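Local coordinates for filamentation induced by cAMP protein Fic (Desulfovibrio alaskensis, PDB 4RGL) that belongs to the Fic/DOC family of mostly helical proteins and also carries a C-terminal domain of the helix-turn-helix clan, at residues R51-S56 / A93-M98; T70-G75 / R83-V88; D148-L153 / E180-F185. All coordinates share one frame; numbering follows the deposited sequence.

Contact 1. Residues R51-S56 / A93-M98; sequences RTIQAS and ATYEAM
The ring of Y95 is met from helix 42-59 at two carbons diagonally across from each other. The methyl CG2 of T52 lies 3.7 Å from CE2 of Y95, while CG1 of I53 approaches CD1 of the same ring at 4.1 Å. Both arrive at a slant, and the I53 and Y95 side chains run past each other in opposite senses. Near the phenol end, OG of S56 and OH of Y95 are 4.0 Å apart, too far for a hydrogen bond, so the contacts between the two segments are van der Waals in kind.

The next shell explains how T52 can turn its methyl to the ring. With CG2 anti to the backbone N, OG1 is set beside that N (chi1 -71°) and is hydrogen-bonded to E214 OE1. S56 OG is likewise satisfied, by R194 of helix 189-202, whose L195 also packs on Y95. From Y95 the chain enters a type I beta turn that runs to M98, and E96 forms a salt bridge back to R49 of helix 42-59.

The result is a buried contact between helix 42-59 and the end of helix 82-95 in this mostly helical protein; by sequence S56 probably opens the S-x-x-x-E-N pattern known from inhibitory helices of Fic proteins.

Contact 2. Residues T70-G75 / R83-V88; sequences TAVIDG and REIQEV
No ring, amide or other flat group carries the meeting of V72 and I73 with I85 and V88; the faces here are made of branched aliphatic side chains, and the pairing depends on which methyl is presented. V72 offers CG1, which is placed anti to its own backbone N (chi1 178°) and reaches into the angle between two partners one helical turn apart. It stands 3.7 Å from CG1 of V88, and the same V72 CG1 is 3.8 Å from CG2 of I85. The second methyl of V72 touches I85 as well, CG2 to CG2 at 4.0 Å, so the valine engages that isoleucine with both branches.

V88 in turn is shared. Its CG1 lies 3.8 Å from CG1 of I73, whose side chain comes in at about a right angle and brings CD1 alongside. The I73 stem starts out across the interface rather than into it, and only its outer part closes on V88.

Further out, L57 of helix 42-59 and L64 pack on V88, V78 packs on V72, and I73 also touches I50.

The short helical segments approach to 9.9 Å between axes and cross at -64°, a steep angle. This is a helix-loop-helix unit of two consecutive helices, in which helix 66-74 leans on helix 82-95 through aliphatic side chains at this crossing, with R89 and F92 of the latter adding contacts to V72 and I73.

Contact 3. Residues D148-L153 / E180-F185; sequences DRVPKL and EFIHPF
I182 overlaps the base of L153, laying its terminal methyl CD1 3.7 Å from L153 CB, with the isoleucine branch CG2 4.1 Å from L153 CD1. The contact thus falls on the stem of the leucine as much as on its end. Placing CG1 anti to the carbonyl carbon (chi1 -56°) leaves CG2 of I182 anti to the backbone N, where it also looks loosely toward CG1 of V150, 4.3 Å away.

V150 has its main partner two residues along, in P184. Its CG1 meets CB of the proline at 3.7 Å, and the two side chains stand at about a right angle. A hydrocarbon seam therefore runs from L153 through I182 to V150 and P184, without a hydrogen bond between the segments.

P184 comes to V150 just after the helix ends. H183 leaves the helix with a positive phi of 52°, and its side chain starts away from the seam. There ND1 donates to the carbonyl O of E180 over 2.6 Å, with an N-H...O angle of 156°. The acceptor lies close to the imidazole plane, so the bond helps fix the rotation of the ring.

H183, P184 and F185 begin the HPFxDGNGR signature of Fic proteins. The seam joins the start of helix 150-163 to the end of helix 168-182: M154 backs I182 and P184, the R128 side chain hydrogen-bonds to the carbonyl O atoms of I182 and H183, and F185 continues toward helix 189-202, packing on M192 there, and stacks with H113 of helix 106-117.

How the contacts relate
Contacts 1 and 2 form one neighbourhood, their centres 11 Å apart, and they share helix 82-95. Helices 42-59 and 66-74 follow each other in the chain and both pack on that helix; the two contacts touch where I53 CD1 lies 3.8 Å from I73 CD1. Along the sequence, the segments of contact 2 fall between those of contact 1, so the shorter closure is made within the longer one. Contact 3 comes later, in series, with its centre 23 Å from that of contact 1 and 30 Å from that of contact 2. It belongs to the Fic/DOC part of the chain, and helix 189-202 reaches side chains at both contacts 1 and 3, linking the two regions.

Contact 1. Residues R51-S56 / A93-M98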
loop_
_atom_site.group_PDB
_atom_site.type_symbol
_atom_site.label_atom_id
_atom_site.label_comp_id
_atom_site.label_asym_id
_atom_site.label_seq_id
_atom_site.Cartn_x
_atom_site.Cartn_y
_atom_site.Cartn_z
ATOM N N ARG A 51 3.655 1.418 2.762
ATOM C CA ARG A 51 3.365 2.839 2.508
ATOM C C ARG A 51 1.923 3.181 2.899
ATOM O O ARG A 51 1.688 4.208 3.539
ATOM C CB ARG A 51 3.610 3.194 1.033
ATOM C CG ARG A 51 5.081 3.234 0.645
ATOM C CD ARG A 51 5.258 3.580 -0.816
ATOM N NE ARG A 51 4.759 4.921 -1.119
ATOM C CZ ARG A 51 4.514 5.361 -2.348
ATOM N NH1 ARG A 51 4.669 4.553 -3.391
ATOM N NH2 ARG A 51 4.064 6.593 -2.540
ATOM N N THR A 52 0.953 2.308 2.522
ATOM C CA THR A 52 -0.462 2.477 2.882
ATOM C C THR A 52 -0.628 2.534 4.424
ATOM O O THR A 52 -1.266 3.453 4.946
ATOM C CB THR A 52 -1.297 1.324 2.276
ATOM O OG1 THR A 52 -1.362 1.492 0.862
ATOM C CG2 THR A 52 -2.710 1.250 2.856
ATOM N N ILE A 53 -0.027 1.572 5.134
ATOM C CA ILE A 53 -0.141 1.474 6.583
ATOM C C ILE A 53 0.511 2.692 7.251
ATOM O O ILE A 53 -0.136 3.367 8.054
ATOM C CB ILE A 53 0.483 0.140 7.087
ATOM C CG1 ILE A 53 -0.346 -1.075 6.573
ATOM C CG2 ILE A 53 0.591 0.128 8.614
ATOM C CD1 ILE A 53 0.364 -2.384 6.637
ATOM N N GLN A 54 1.774 2.997 6.889
ATOM C CA GLN A 54 2.501 4.111 7.485
ATOM C C GLN A 54 1.733 5.427 7.295
ATOM O O GLN A 54 1.529 6.152 8.259
ATOM C CB GLN A 54 3.915 4.218 6.890
ATOM C CG GLN A 54 4.815 5.251 7.591
ATOM C CD GLN A 54 4.487 6.670 7.204
ATOM O OE1 GLN A 54 4.244 6.981 6.038
ATOM N NE2 GLN A 54 4.539 7.566 8.162
ATOM N N ALA A 55 1.275 5.709 6.060
ATOM C CA ALA A 55 0.561 6.956 5.768
ATOM C C ALA A 55 -0.792 7.009 6.492
ATOM O O ALA A 55 -1.095 8.012 7.136
ATOM C CB ALA A 55 0.359 7.109 4.272
ATOM N N SER A 56 -1.590 5.910 6.423
ATOM C CA SER A 56 -2.907 5.854 7.092
ATOM C C SER A 56 -2.767 6.123 8.597
ATOM O O SER A 56 -3.546 6.899 9.156
ATOM C CB SER A 56 -3.571 4.497 6.860
ATOM O OG SER A 56 -4.860 4.435 7.448
ATOM N N ALA A 93 -1.800 -6.741 10.251
ATOM C CA ALA A 93 -2.615 -7.933 10.426
ATOM C C ALA A 93 -4.014 -7.748 9.805
ATOM O O ALA A 93 -4.555 -8.685 9.205
ATOM C CB ALA A 93 -2.739 -8.262 11.901
ATOM N N THR A 94 -4.571 -6.521 9.908
ATOM C CA THR A 94 -5.920 -6.214 9.429
ATOM C C THR A 94 -5.965 -6.204 7.887
ATOM O O THR A 94 -6.848 -6.831 7.297
ATOM C CB THR A 94 -6.388 -4.866 10.008
ATOM O OG1 THR A 94 -6.156 -4.864 11.415
ATOM C CG2 THR A 94 -7.854 -4.588 9.726
ATOM N N TYR A 95 -5.008 -5.498 7.235
ATOM C CA TYR A 95 -4.980 -5.397 5.764
ATOM C C TYR A 95 -4.714 -6.763 5.108
ATOM O O TYR A 95 -5.210 -7.018 4.011
ATOM C CB TYR A 95 -3.927 -4.377 5.304
ATOM C CG TYR A 95 -4.406 -2.942 5.363
ATOM C CD1 TYR A 95 -4.311 -2.201 6.539
ATOM C CD2 TYR A 95 -4.907 -2.304 4.230
ATOM C CE1 TYR A 95 -4.749 -0.876 6.600
ATOM C CE2 TYR A 95 -5.330 -0.973 4.272
ATOM C CZ TYR A 95 -5.263 -0.267 5.464
ATOM O OH TYR A 95 -5.700 1.032 5.523
ATOM N N GLU A 96 -3.957 -7.650 5.786
ATOM C CA GLU A 96 -3.650 -8.970 5.228
ATOM C C GLU A 96 -4.884 -9.893 5.264
ATOM O O GLU A 96 -4.889 -10.927 4.599
ATOM C CB GLU A 96 -2.470 -9.627 5.974
ATOM C CG GLU A 96 -1.134 -8.920 5.764
ATOM C CD GLU A 96 -0.696 -8.776 4.318
ATOM O OE1 GLU A 96 -0.595 -9.809 3.617
ATOM O OE2 GLU A 96 -0.371 -7.635 3.911
ATOM N N ALA A 97 -5.942 -9.491 5.985
ATOM C CA ALA A 97 -7.146 -10.317 6.124
ATOM C C ALA A 97 -8.323 -9.788 5.250
ATOM O O ALA A 97 -9.465 -10.224 5.432
ATOM C CB ALA A 97 -7.567 -10.373 7.585
HETATM N N MSE A 98 -8.025 -8.917 4.255
HETATM C CA MSE A 98 -9.068 -8.322 3.400
HETATM C C MSE A 98 -9.727 -9.360 2.511
HETATM O O MSE A 98 -10.895 -9.199 2.151
HETATM C CB MSE A 98 -8.495 -7.205 2.536
HETATM C CG MSE A 98 -8.030 -6.005 3.333
HETATM SE SE MSE A 98 -7.555 -4.521 2.196
HETATM C CE MSE A 98 -9.110 -3.978 1.832
#

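Contact 2. Residues T70-G75 / R83-V88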
loop_
_atom_site.group_PDB
_atom_site.type_symbol
_atom_site.label_atom_id
_atom_site.label_comp_id
_atom_site.label_asym_id
_atom_site.label_seq_id
_atom_site.Cartn_x
_atom_site.Cartn_y
_atom_site.Cartn_z
ATOM N N THR A 70 8.459 -0.077 8.246
ATOM C CA THR A 70 9.053 -1.170 7.472
ATOM C C THR A 70 9.735 -2.168 8.414
ATOM O O THR A 70 9.468 -3.367 8.336
ATOM C CB THR A 70 10.050 -0.613 6.440
ATOM O OG1 THR A 70 9.377 0.312 5.591
ATOM C CG2 THR A 70 10.695 -1.708 5.606
ATOM N N ALA A 71 10.573 -1.658 9.344
ATOM C CA ALA A 71 11.308 -2.491 10.288
ATOM C C ALA A 71 10.353 -3.278 11.213
ATOM O O ALA A 71 10.624 -4.438 11.520
ATOM C CB ALA A 71 12.248 -1.634 11.113
ATOM N N VAL A 72 9.217 -2.650 11.635
ATOM C CA VAL A 72 8.209 -3.327 12.473
ATOM C C VAL A 72 7.651 -4.526 11.728
ATOM O O VAL A 72 7.665 -5.639 12.249
ATOM C CB VAL A 72 7.064 -2.365 12.898
ATOM C CG1 VAL A 72 6.005 -3.103 13.716
ATOM C CG2 VAL A 72 7.605 -1.180 13.669
ATOM N N ILE A 73 7.183 -4.300 10.488
ATOM C CA ILE A 73 6.559 -5.330 9.669
ATOM C C ILE A 73 7.620 -6.367 9.202
ATOM O O ILE A 73 7.299 -7.545 9.072
ATOM C CB ILE A 73 5.809 -4.680 8.468
ATOM C CG1 ILE A 73 4.659 -3.761 8.983
ATOM C CG2 ILE A 73 5.271 -5.753 7.495
ATOM C CD1 ILE A 73 3.947 -2.919 7.896
ATOM N N ASP A 74 8.889 -5.933 9.020
ATOM C CA ASP A 74 9.966 -6.854 8.621
ATOM C C ASP A 74 10.347 -7.783 9.767
ATOM O O ASP A 74 10.775 -8.909 9.528
ATOM C CB ASP A 74 11.211 -6.077 8.140
ATOM C CG ASP A 74 11.126 -5.576 6.703
ATOM O OD1 ASP A 74 10.092 -5.847 6.032
ATOM O OD2 ASP A 74 12.114 -4.976 6.227
ATOM N N GLY A 75 10.187 -7.304 10.995
ATOM C CA GLY A 75 10.581 -8.041 12.189
ATOM C C GLY A 75 11.911 -7.569 12.741
ATOM O O GLY A 75 12.382 -8.080 13.763
ATOM N N ARG A 83 2.841 1.478 22.002
ATOM C CA ARG A 83 1.468 1.659 21.516
ATOM C C ARG A 83 1.462 1.950 20.006
ATOM O O ARG A 83 0.631 1.405 19.282
ATOM C CB ARG A 83 0.774 2.792 22.285
ATOM C CG ARG A 83 -0.726 2.803 22.145
ATOM C CD ARG A 83 -1.348 3.755 23.141
ATOM N NE ARG A 83 -2.800 3.618 23.190
ATOM C CZ ARG A 83 -3.434 2.752 23.974
ATOM N NH1 ARG A 83 -2.746 1.935 24.763
ATOM N NH2 ARG A 83 -4.757 2.691 23.969
ATOM N N GLU A 84 2.415 2.781 19.531
ATOM C CA GLU A 84 2.531 3.094 18.105
ATOM C C GLU A 84 2.986 1.872 17.313
ATOM O O GLU A 84 2.527 1.661 16.192
ATOM C CB GLU A 84 3.503 4.258 17.876
ATOM C CG GLU A 84 2.930 5.616 18.239
ATOM C CD GLU A 84 3.787 6.789 17.799
ATOM O OE1 GLU A 84 5.004 6.591 17.577
ATOM O OE2 GLU A 84 3.241 7.911 17.684
ATOM N N ILE A 85 3.896 1.070 17.892
ATOM C CA ILE A 85 4.406 -0.135 17.238
ATOM C C ILE A 85 3.277 -1.197 17.137
ATOM O O ILE A 85 3.158 -1.868 16.108
ATOM C CB ILE A 85 5.659 -0.687 17.994
ATOM C CG1 ILE A 85 6.787 0.389 18.050
ATOM C CG2 ILE A 85 6.165 -1.974 17.342
ATOM C CD1 ILE A 85 7.993 0.019 18.954
ATOM N N GLN A 86 2.402 -1.281 18.172
ATOM C CA GLN A 86 1.278 -2.217 18.144
ATOM C C GLN A 86 0.206 -1.767 17.170
ATOM O O GLN A 86 -0.482 -2.612 16.595
ATOM C CB GLN A 86 0.676 -2.409 19.526
ATOM C CG GLN A 86 1.123 -3.714 20.188
ATOM C CD GLN A 86 0.810 -4.939 19.333
ATOM O OE1 GLN A 86 1.678 -5.776 19.068
ATOM N NE2 GLN A 86 -0.425 -5.050 18.871
ATOM N N GLU A 87 0.064 -0.441 16.957
ATOM C CA GLU A 87 -0.852 0.069 15.941
ATOM C C GLU A 87 -0.451 -0.463 14.567
ATOM O O GLU A 87 -1.306 -0.924 13.812
ATOM C CB GLU A 87 -0.879 1.611 15.934
ATOM C CG GLU A 87 -1.604 2.224 17.122
ATOM C CD GLU A 87 -1.832 3.723 17.026
ATOM O OE1 GLU A 87 -1.573 4.298 15.943
ATOM O OE2 GLU A 87 -2.341 4.309 18.008
ATOM N N VAL A 88 0.882 -0.489 14.284
ATOM C CA VAL A 88 1.429 -0.980 13.013
ATOM C C VAL A 88 1.185 -2.494 12.875
ATOM O O VAL A 88 0.714 -2.945 11.832
ATOM C CB VAL A 88 2.943 -0.647 12.883
ATOM C CG1 VAL A 88 3.532 -1.259 11.616
ATOM C CG2 VAL A 88 3.175 0.860 12.915
#

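Contact 3. Residues D148-L153 / E180-F185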
loop_
_atom_site.group_PDB
_atom_site.type_symbol
_atom_site.label_atom_id
_atom_site.label_comp_id
_atom_site.label_asym_id
_atom_site.label_seq_id
_atom_site.Cartn_x
_atom_site.Cartn_y
_atom_site.Cartn_z
ATOM N N ASP A 148 -27.211 5.530 19.604
ATOM C CA ASP A 148 -28.418 4.744 19.322
ATOM C C ASP A 148 -28.868 4.903 17.843
ATOM O O ASP A 148 -29.646 4.078 17.347
ATOM C CB ASP A 148 -29.569 5.127 20.282
ATOM C CG ASP A 148 -29.895 6.618 20.344
ATOM O OD1 ASP A 148 -29.552 7.345 19.383
ATOM O OD2 ASP A 148 -30.559 7.040 21.320
ATOM N N ARG A 149 -28.338 5.928 17.132
ATOM C CA ARG A 149 -28.668 6.145 15.709
ATOM C C ARG A 149 -27.754 5.321 14.812
ATOM O O ARG A 149 -28.118 5.014 13.672
ATOM C CB ARG A 149 -28.548 7.641 15.340
ATOM C CG ARG A 149 -29.304 8.587 16.270
ATOM C CD ARG A 149 -30.797 8.615 15.999
ATOM N NE ARG A 149 -31.488 9.533 16.909
ATOM C CZ ARG A 149 -31.627 10.838 16.684
ATOM N NH1 ARG A 149 -31.128 11.387 15.579
ATOM N NH2 ARG A 149 -32.258 11.606 17.563
ATOM N N VAL A 150 -26.533 4.999 15.315
ATOM C CA VAL A 150 -25.476 4.334 14.541
ATOM C C VAL A 150 -25.987 2.989 13.901
ATOM O O VAL A 150 -25.813 2.794 12.700
ATOM C CB VAL A 150 -24.210 4.089 15.407
ATOM C CG1 VAL A 150 -23.173 3.266 14.646
ATOM C CG2 VAL A 150 -23.612 5.407 15.884
ATOM N N PRO A 151 -26.588 2.047 14.689
ATOM C CA PRO A 151 -26.984 0.751 14.100
ATOM C C PRO A 151 -27.787 0.905 12.793
ATOM O O PRO A 151 -27.465 0.249 11.802
ATOM C CB PRO A 151 -27.835 0.118 15.199
ATOM C CG PRO A 151 -27.289 0.669 16.452
ATOM C CD PRO A 151 -26.844 2.078 16.146
ATOM N N LYS A 152 -28.830 1.782 12.796
ATOM C CA LYS A 152 -29.684 2.020 11.616
ATOM C C LYS A 152 -28.884 2.714 10.494
ATOM O O LYS A 152 -28.966 2.301 9.334
ATOM C CB LYS A 152 -30.920 2.871 12.005
ATOM C CG LYS A 152 -31.859 3.205 10.829
ATOM C CD LYS A 152 -32.654 1.980 10.348
ATOM C CE LYS A 152 -33.522 2.295 9.149
ATOM N NZ LYS A 152 -34.522 3.354 9.448
ATOM N N LEU A 153 -28.106 3.767 10.847
ATOM C CA LEU A 153 -27.278 4.500 9.875
ATOM C C LEU A 153 -26.319 3.553 9.148
ATOM O O LEU A 153 -26.178 3.631 7.921
ATOM C CB LEU A 153 -26.479 5.616 10.588
ATOM C CG LEU A 153 -27.279 6.822 11.062
ATOM C CD1 LEU A 153 -26.492 7.635 12.057
ATOM C CD2 LEU A 153 -27.708 7.684 9.899
ATOM N N GLU A 180 -17.360 8.436 7.504
ATOM C CA GLU A 180 -16.654 9.460 8.283
ATOM C C GLU A 180 -17.658 10.326 9.071
ATOM O O GLU A 180 -17.370 10.729 10.198
ATOM C CB GLU A 180 -15.784 10.340 7.355
ATOM C CG GLU A 180 -14.700 11.141 8.084
ATOM C CD GLU A 180 -15.131 12.469 8.696
ATOM O OE1 GLU A 180 -16.279 12.901 8.445
ATOM O OE2 GLU A 180 -14.276 13.127 9.333
ATOM N N PHE A 181 -18.843 10.597 8.476
ATOM C CA PHE A 181 -19.880 11.387 9.134
ATOM C C PHE A 181 -20.464 10.642 10.342
ATOM O O PHE A 181 -20.780 11.271 11.360
ATOM C CB PHE A 181 -21.001 11.743 8.141
ATOM C CG PHE A 181 -22.236 12.339 8.786
ATOM C CD1 PHE A 181 -22.280 13.683 9.135
ATOM C CD2 PHE A 181 -23.351 11.548 9.056
ATOM C CE1 PHE A 181 -23.414 14.226 9.756
ATOM C CE2 PHE A 181 -24.477 12.089 9.685
ATOM C CZ PHE A 181 -24.506 13.427 10.020
ATOM N N ILE A 182 -20.646 9.319 10.220
ATOM C CA ILE A 182 -21.285 8.539 11.274
ATOM C C ILE A 182 -20.288 8.255 12.432
ATOM O O ILE A 182 -20.678 8.357 13.598
ATOM C CB ILE A 182 -21.893 7.223 10.714
ATOM C CG1 ILE A 182 -22.890 7.525 9.553
ATOM C CG2 ILE A 182 -22.578 6.408 11.842
ATOM C CD1 ILE A 182 -23.386 6.281 8.759
ATOM N N HIS A 183 -18.990 7.936 12.106
ATOM C CA HIS A 183 -17.986 7.573 13.140
ATOM C C HIS A 183 -18.550 6.460 14.033
ATOM O O HIS A 183 -18.928 6.717 15.176
ATOM C CB HIS A 183 -17.592 8.811 13.987
ATOM C CG HIS A 183 -16.271 9.413 13.621
ATOM N ND1 HIS A 183 -16.081 10.044 12.406
ATOM C CD2 HIS A 183 -15.165 9.596 14.385
ATOM C CE1 HIS A 183 -14.842 10.514 12.434
ATOM N NE2 HIS A 183 -14.253 10.273 13.608
ATOM N N PRO A 184 -18.787 5.250 13.466
ATOM C CA PRO A 184 -19.555 4.236 14.209
ATOM C C PRO A 184 -18.790 3.638 15.390
ATOM O O PRO A 184 -19.407 3.084 16.286
ATOM C CB PRO A 184 -19.837 3.168 13.150
ATOM C CG PRO A 184 -18.762 3.331 12.155
ATOM C CD PRO A 184 -18.494 4.799 12.091
ATOM N N PHE A 185 -17.461 3.696 15.365
ATOM C CA PHE A 185 -16.664 3.066 16.411
ATOM C C PHE A 185 -16.132 4.098 17.408
ATOM O O PHE A 185 -16.040 5.287 17.087
ATOM C CB PHE A 185 -15.506 2.278 15.800
ATOM C CG PHE A 185 -15.948 1.204 14.836
ATOM C CD1 PHE A 185 -16.479 0.006 15.299
ATOM C CD2 PHE A 185 -15.788 1.369 13.467
ATOM C CE1 PHE A 185 -16.883 -0.989 14.408
ATOM C CE2 PHE A 185 -16.178 0.366 12.576
ATOM C CZ PHE A 185 -16.728 -0.806 13.052
#